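Local coordinates for cysteine desulfurase (Elizabethkingia anophelis NUHP1, PDB 5VPR), which probably removes sulfur from L-cysteine with the help of pyridoxal 5'-phosphate, leaving L-alanine and passing the sulfur to a carrier, at residues A[214-219]-A[303-308]. Sequence-based numbering, arbitrary orientation.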
ATOM      1  N   HIS A 214       2.274   1.726  -6.855  1.00 35.66           N
ATOM      2  CA  HIS A 214       2.511   2.976  -7.573  1.00 37.64           C
ATOM      3  C   HIS A 214       3.903   3.152  -8.156  1.00 47.76           C
ATOM      4  O   HIS A 214       4.037   3.845  -9.166  1.00 47.82           O
ATOM      5  CB  HIS A 214       2.201   4.160  -6.654  1.00 35.88           C
ATOM      6  CG  HIS A 214       0.756   4.240  -6.296  1.00 49.84           C
ATOM      7  ND1 HIS A 214      -0.219   4.502  -7.232  1.00 46.71           N
ATOM      8  CD2 HIS A 214       0.108   4.020  -5.127  1.00 47.61           C
ATOM      9  CE1 HIS A 214      -1.404   4.483  -6.649  1.00 42.07           C
ATOM     10  NE2 HIS A 214      -1.233   4.194  -5.371  1.00 49.09           N
ATOM     11  N   PHE A 215       4.942   2.571  -7.568  1.00 42.68           N
ATOM     12  CA  PHE A 215       6.255   2.686  -8.193  1.00 54.07           C
ATOM     13  C   PHE A 215       7.117   1.502  -7.804  1.00 47.60           C
ATOM     14  O   PHE A 215       6.821   0.769  -6.857  1.00 39.40           O
ATOM     15  CB  PHE A 215       6.961   4.001  -7.839  1.00 59.41           C
ATOM     16  CG  PHE A 215       6.842   4.393  -6.403  1.00 52.11           C
ATOM     17  CD1 PHE A 215       5.920   5.353  -6.015  1.00 50.23           C
ATOM     18  CD2 PHE A 215       7.667   3.828  -5.446  1.00 55.12           C
ATOM     19  CE1 PHE A 215       5.806   5.737  -4.697  1.00 50.39           C
ATOM     20  CE2 PHE A 215       7.566   4.202  -4.114  1.00 55.61           C
ATOM     21  CZ  PHE A 215       6.634   5.164  -3.740  1.00 55.63           C
ATOM     22  N   GLU A 216       8.189   1.323  -8.564  1.00 49.09           N
ATOM     23  CA  GLU A 216       8.993   0.114  -8.451  1.00 49.90           C
ATOM     24  C   GLU A 216       9.667   0.028  -7.089  1.00 45.80           C
ATOM     25  O   GLU A 216      10.126   1.031  -6.544  1.00 41.19           O
ATOM     26  CB  GLU A 216      10.042   0.067  -9.561  1.00 59.47           C
ATOM     27  CG  GLU A 216      11.010  -1.110  -9.426  1.00 74.51           C
ATOM     28  CD  GLU A 216      11.820  -1.377 -10.683  1.00 79.00           C
ATOM     29  OE1 GLU A 216      11.313  -1.070 -11.787  1.00 76.91           O
ATOM     30  OE2 GLU A 216      12.952  -1.904 -10.559  1.00 74.13           O
ATOM     31  N   ILE A 217       9.720  -1.186  -6.543  1.00 40.91           N
ATOM     32  CA  ILE A 217      10.348  -1.470  -5.260  1.00 43.18           C
ATOM     33  C   ILE A 217      11.577  -2.338  -5.507  1.00 42.94           C
ATOM     34  O   ILE A 217      11.500  -3.333  -6.235  1.00 46.26           O
ATOM     35  CB  ILE A 217       9.363  -2.183  -4.310  1.00 44.41           C
ATOM     36  CG1 ILE A 217       8.111  -1.332  -4.070  1.00 45.19           C
ATOM     37  CG2 ILE A 217      10.061  -2.598  -3.011  1.00 37.06           C
ATOM     38  CD1 ILE A 217       8.387   0.024  -3.484  1.00 52.22           C
ATOM     39  N   ASP A 218      12.703  -1.971  -4.891  1.00 41.87           N
ATOM     40  CA  ASP A 218      13.929  -2.776  -4.904  1.00 38.99           C
ATOM     41  C   ASP A 218      14.426  -2.825  -3.464  1.00 42.28           C
ATOM     42  O   ASP A 218      15.128  -1.910  -3.010  1.00 43.48           O
ATOM     43  CB  ASP A 218      14.993  -2.181  -5.843  1.00 42.99           C
ATOM     44  CG  ASP A 218      16.238  -3.071  -5.993  1.00 50.41           C
ATOM     45  OD1 ASP A 218      16.540  -3.895  -5.101  1.00 48.83           O
ATOM     46  OD2 ASP A 218      16.930  -2.940  -7.029  1.00 53.87           O
ATOM     47  N   VAL A 219      14.068  -3.900  -2.754  1.00 37.43           N
ATOM     48  CA  VAL A 219      14.397  -4.001  -1.340  1.00 39.71           C
ATOM     49  C   VAL A 219      15.895  -4.176  -1.127  1.00 39.03           C
ATOM     50  O   VAL A 219      16.390  -3.882  -0.031  1.00 40.19           O
ATOM     51  CB  VAL A 219      13.630  -5.158  -0.662  1.00 37.57           C
ATOM     52  CG1 VAL A 219      12.098  -4.950  -0.779  1.00 34.24           C
ATOM     53  CG2 VAL A 219      14.067  -6.508  -1.243  1.00 40.77           C
ATOM     54  N   VAL A 303       1.681  -4.255 -17.844  1.00 51.57           N
ATOM     55  CA  VAL A 303       1.471  -2.845 -18.145  1.00 58.19           C
ATOM     56  C   VAL A 303       2.802  -2.107 -18.195  1.00 61.25           C
ATOM     57  O   VAL A 303       3.062  -1.318 -19.111  1.00 64.62           O
ATOM     58  CB  VAL A 303       0.515  -2.209 -17.123  1.00 53.98           C
ATOM     59  CG1 VAL A 303       0.470  -0.697 -17.336  1.00 61.53           C
ATOM     60  CG2 VAL A 303      -0.865  -2.793 -17.278  1.00 47.61           C
ATOM     61  N   GLY A 304       3.660  -2.345 -17.213  1.00 57.82           N
ATOM     62  CA  GLY A 304       4.905  -1.610 -17.141  1.00 58.04           C
ATOM     63  C   GLY A 304       4.904  -0.652 -15.971  1.00 58.31           C
ATOM     64  O   GLY A 304       4.097   0.282 -15.919  1.00 58.09           O
ATOM     65  N   ARG A 305       5.806  -0.884 -15.019  1.00 54.96           N
ATOM     66  CA  ARG A 305       5.780  -0.129 -13.771  1.00 55.00           C
ATOM     67  C   ARG A 305       6.160   1.330 -13.991  1.00 61.19           C
ATOM     68  O   ARG A 305       5.616   2.224 -13.326  1.00 61.47           O
ATOM     69  CB  ARG A 305       6.705  -0.806 -12.763  1.00 57.03           C
ATOM     70  CG  ARG A 305       6.374  -2.297 -12.607  1.00 69.46           C
ATOM     71  CD  ARG A 305       7.441  -3.054 -11.833  1.00 69.02           C
ATOM     72  NE  ARG A 305       7.283  -2.963 -10.379  1.00 51.13           N
ATOM     73  CZ  ARG A 305       8.117  -3.548  -9.521  1.00 52.47           C
ATOM     74  NH1 ARG A 305       9.143  -4.250  -9.989  1.00 53.26           N
ATOM     75  NH2 ARG A 305       7.937  -3.439  -8.207  1.00 46.80           N
ATOM     76  N   SER A 306       7.067   1.597 -14.927  1.00 52.45           N
ATOM     77  CA  SER A 306       7.343   2.982 -15.273  1.00 54.82           C
ATOM     78  C   SER A 306       6.143   3.619 -15.966  1.00 55.14           C
ATOM     79  O   SER A 306       5.853   4.799 -15.745  1.00 59.41           O
ATOM     80  CB  SER A 306       8.591   3.070 -16.151  1.00 70.96           C
ATOM     81  OG  SER A 306       8.384   2.394 -17.376  1.00 84.67           O
ATOM     82  N   ASN A 307       5.427   2.857 -16.798  1.00 57.38           N
ATOM     83  CA  ASN A 307       4.227   3.399 -17.436  1.00 60.98           C
ATOM     84  C   ASN A 307       3.158   3.733 -16.409  1.00 61.02           C
ATOM     85  O   ASN A 307       2.440   4.730 -16.550  1.00 60.42           O
ATOM     86  CB  ASN A 307       3.663   2.417 -18.454  1.00 58.53           C
ATOM     87  CG  ASN A 307       4.620   2.139 -19.577  1.00 67.11           C
ATOM     88  OD1 ASN A 307       5.376   1.169 -19.537  1.00 75.30           O
ATOM     89  ND2 ASN A 307       4.604   2.994 -20.584  1.00 77.92           N
ATOM     90  N   ILE A 308       3.006   2.895 -15.386  1.00 54.11           N
ATOM     91  CA  ILE A 308       2.012   3.183 -14.358  1.00 49.71           C
ATOM     92  C   ILE A 308       2.384   4.463 -13.632  1.00 54.78           C
ATOM     93  O   ILE A 308       1.560   5.370 -13.471  1.00 53.52           O
ATOM     94  CB  ILE A 308       1.880   2.005 -13.379  1.00 45.48           C
ATOM     95  CG1 ILE A 308       1.293   0.781 -14.076  1.00 41.43           C
ATOM     96  CG2 ILE A 308       1.027   2.401 -12.180  1.00 45.10           C
ATOM     97  CD1 ILE A 308       1.340  -0.455 -13.198  1.00 41.72           C
TER
HETATM   98  O   HOH W   1       5.822  -1.818  -7.014  1.00 38.83           O
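Arg305 lays its guanidinium group along the extended backbone of Glu216, and the two side chains cross at about a right angle. CG of Glu216 rests over one face of the group near its rim, 3.7 Å from Arg305 NH1, so a methylene meets the flat cation. The carboxylate plane lies within 11° of the guanidinium plane, yet Glu216 OE1 sits well out of the latter, 4.2 Å from Arg305 NH1. The attraction is one of charge alone, since no N-H is aimed at that oxygen.

A water at the guanidinium edge, in its plane, makes the polar link: it accepts from Arg305 NH2 at 2.9 Å and donates to Phe215 O at 2.8 Å. A bend in the arginine chain at chi3 (84°) turns the group along the loop, bringing NH2 to 3.3 Å from Ile217 N, where two donors face each other without bonding. Ile308 CG2 lies 4.5 Å from His214 O.

In this class-V aminotransferase family member, of the fold-type I PLP enzymes, the contact ties the loop that leaves strand 203-207 of the seven-stranded sheet and leads into helix 219-222 to the start of helix 305-324. Gly304, at the N-cap, breaks this helix from 287-303; at its positive phi (110°) a CB would jam against the carbonyl oxygen of Val303.

Farther out, Phe86 fixes the arginine twice, its carbonyl oxygen accepting from NH1 and its ring making a cation-pi contact. His214 ND1 is hydrogen-bonded to Glu312, farther along helix 305-324.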